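Local atomic coordinates of replicative DNA helicase (Mycobacterium chimaera, PDB entry 6RIX), a protein that is probably the intein of a replicative DNA helicase, an ATP-dependent enzyme that unwinds DNA, and probably excises itself by protein splicing. Residues Cys48-Phe53 with Ser113-Ala118. Numbering follows the deposited sequence.
Sequences CYEVEF and SARRVA
Tyr49 to Glu52 pair with Ser113 to Arg116 as antiparallel strands, in a fold consistent with the beta-rich Hint fold of inteins. Strand 48-53 is an inner strand of its sheet. Strand 58-62 runs along its other edge. Two hydrogen-bonded pairs join the strands, Glu50 with Arg115 in the middle and Glu52 with Ser113 at one end. Glu50 N donates to Arg115 O at 2.7 Å, and Arg115 N returns a bond to Glu50 O. Glu52 and Ser113 form a similar reciprocal pair.

The tight packing lies at the backbone and around Tyr49. Its CG is anti to its own carbonyl carbon (chi1 -85°), which lays the ring across the neighbouring strand, beneath Arg116. One ring face carries Arg116 CA, 3.9 Å above its centre. Ala77 and Ala63 also touch this side chain. On the same face of the sheet, Val51 turns to Ile111 and is buried.

The looser side carries Glu50, Arg115 and Ser113, with ordered water among them. Glu50 and Arg115 run alongside each other and form a salt bridge. Arg115 NE reaches Glu50 OE1 at 3.2 Å. The oxygen lies near the guanidinium plane but is met from above the carboxylate plane, the two planes being 78° apart. A weak second bond comes from Arg115 NH2. Val117 CG1 sits over one guanidinium face, away from its centre, and meets Glu50 CB at 3.6 Å. Water 3 links Glu50 O to Ser113 OG. Water 4 closes the end of the salt bridge, 2.9 Å from both Glu50 OE2 and Arg115 NH2.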
loop_
_atom_site.group_PDB
_atom_site.type_symbol
_atom_site.label_atom_id
_atom_site.label_comp_id
_atom_site.label_asym_id
_atom_site.label_seq_id
_atom_site.Cartn_x
_atom_site.Cartn_y
_atom_site.Cartn_z
ATOM N N CYS A 48 7.125 6.486 10.418
ATOM C CA CYS A 48 6.579 6.462 9.064
ATOM C C CYS A 48 7.646 6.721 8.006
ATOM O O CYS A 48 8.646 7.409 8.246
ATOM C CB CYS A 48 5.457 7.490 8.897
ATOM S SG CYS A 48 3.911 7.091 9.786
ATOM N N TYR A 49 7.385 6.196 6.809
ATOM C CA TYR A 49 8.205 6.416 5.631
ATOM C C TYR A 49 7.349 6.978 4.508
ATOM O O TYR A 49 6.189 6.598 4.351
ATOM C CB TYR A 49 8.854 5.110 5.158
ATOM C CG TYR A 49 10.140 4.813 5.869
ATOM C CD1 TYR A 49 10.149 4.469 7.207
ATOM C CD2 TYR A 49 11.359 4.913 5.205
ATOM C CE1 TYR A 49 11.334 4.224 7.872
ATOM C CE2 TYR A 49 12.544 4.664 5.860
ATOM C CZ TYR A 49 12.531 4.316 7.193
ATOM O OH TYR A 49 13.723 4.062 7.843
ATOM N N GLU A 50 7.935 7.860 3.713
ATOM C CA GLU A 50 7.303 8.324 2.493
ATOM C C GLU A 50 7.924 7.586 1.320
ATOM O O GLU A 50 9.150 7.614 1.148
ATOM C CB GLU A 50 7.479 9.831 2.325
ATOM C CG GLU A 50 6.857 10.348 1.048
ATOM C CD GLU A 50 7.084 11.825 0.879
ATOM O OE1 GLU A 50 8.123 12.208 0.299
ATOM O OE2 GLU A 50 6.237 12.596 1.348
ATOM N N VAL A 51 7.084 6.939 0.519
ATOM C CA VAL A 51 7.524 6.135 -0.615
ATOM C C VAL A 51 7.005 6.786 -1.885
ATOM O O VAL A 51 5.789 6.887 -2.074
ATOM C CB VAL A 51 7.023 4.686 -0.516
ATOM C CG1 VAL A 51 7.641 3.845 -1.623
ATOM C CG2 VAL A 51 7.327 4.095 0.859
ATOM N N GLU A 52 7.918 7.201 -2.764
ATOM C CA GLU A 52 7.568 7.801 -4.045
ATOM C C GLU A 52 7.836 6.812 -5.174
ATOM O O GLU A 52 8.920 6.227 -5.247
ATOM C CB GLU A 52 8.367 9.087 -4.277
ATOM C CG GLU A 52 7.947 9.841 -5.529
ATOM C CD GLU A 52 8.840 11.038 -5.816
ATOM O OE1 GLU A 52 9.938 11.119 -5.217
ATOM O OE2 GLU A 52 8.444 11.892 -6.640
ATOM N N PHE A 53 6.856 6.635 -6.056
ATOM C CA PHE A 53 6.960 5.679 -7.152
ATOM C C PHE A 53 7.177 6.368 -8.495
ATOM O O PHE A 53 6.919 7.565 -8.657
ATOM C CB PHE A 53 5.710 4.806 -7.213
ATOM C CG PHE A 53 5.455 4.067 -5.952
ATOM C CD1 PHE A 53 6.043 2.833 -5.736
ATOM C CD2 PHE A 53 4.643 4.609 -4.963
ATOM C CE1 PHE A 53 5.817 2.140 -4.549
ATOM C CE2 PHE A 53 4.429 3.922 -3.776
ATOM C CZ PHE A 53 5.017 2.688 -3.577
ATOM N N SER A 113 11.949 6.905 -4.475
ATOM C CA SER A 113 12.469 7.413 -3.217
ATOM C C SER A 113 11.713 6.724 -2.097
ATOM O O SER A 113 10.513 6.478 -2.222
ATOM C CB SER A 113 12.299 8.935 -3.114
ATOM O OG SER A 113 12.709 9.400 -1.844
ATOM N N ALA A 114 12.433 6.379 -1.032
ATOM C CA ALA A 114 11.829 5.924 0.210
ATOM C C ALA A 114 12.628 6.559 1.332
ATOM O O ALA A 114 13.860 6.483 1.327
ATOM C CB ALA A 114 11.834 4.393 0.318
ATOM N N ARG A 115 11.941 7.225 2.260
ATOM C CA ARG A 115 12.633 8.012 3.272
ATOM C C ARG A 115 11.778 8.134 4.528
ATOM O O ARG A 115 10.547 8.103 4.473
ATOM C CB ARG A 115 12.989 9.409 2.740
ATOM C CG ARG A 115 11.773 10.309 2.576
ATOM C CD ARG A 115 12.073 11.615 1.841
ATOM N NE ARG A 115 10.881 12.464 1.861
ATOM C CZ ARG A 115 10.606 13.335 2.826
ATOM N NH1 ARG A 115 11.450 13.501 3.833
ATOM N NH2 ARG A 115 9.490 14.054 2.782
ATOM N N ARG A 116 12.459 8.258 5.665
ATOM C CA ARG A 116 11.789 8.486 6.939
ATOM C C ARG A 116 11.158 9.878 6.979
ATOM O O ARG A 116 11.767 10.860 6.547
ATOM C CB ARG A 116 12.800 8.331 8.076
ATOM C CG ARG A 116 12.238 8.590 9.448
ATOM C CD ARG A 116 11.387 7.430 9.934
ATOM N NE ARG A 116 10.882 7.688 11.275
ATOM C CZ ARG A 116 11.594 7.513 12.386
ATOM N NH1 ARG A 116 12.843 7.070 12.320
ATOM N NH2 ARG A 116 11.056 7.777 13.569
ATOM N N VAL A 117 9.923 9.961 7.493
ATOM C CA VAL A 117 9.220 11.236 7.645
ATOM C C VAL A 117 8.620 11.301 9.045
ATOM O O VAL A 117 8.644 10.333 9.797
ATOM C CB VAL A 117 8.118 11.440 6.584
ATOM C CG1 VAL A 117 8.741 11.604 5.192
ATOM C CG2 VAL A 117 7.118 10.278 6.611
ATOM N N ALA A 118 8.103 12.480 9.398
ATOM C CA ALA A 118 7.406 12.628 10.669
ATOM C C ALA A 118 6.212 11.680 10.733
ATOM O O ALA A 118 5.578 11.378 9.718
ATOM C CB ALA A 118 6.946 14.072 10.855
HETATM O O HOH W 1 8.252 8.830 11.691
HETATM O O HOH W 2 14.830 5.682 10.164
HETATM O O HOH W 3 10.164 9.788 -0.535
HETATM O O HOH W 4 7.488 15.230 1.104
#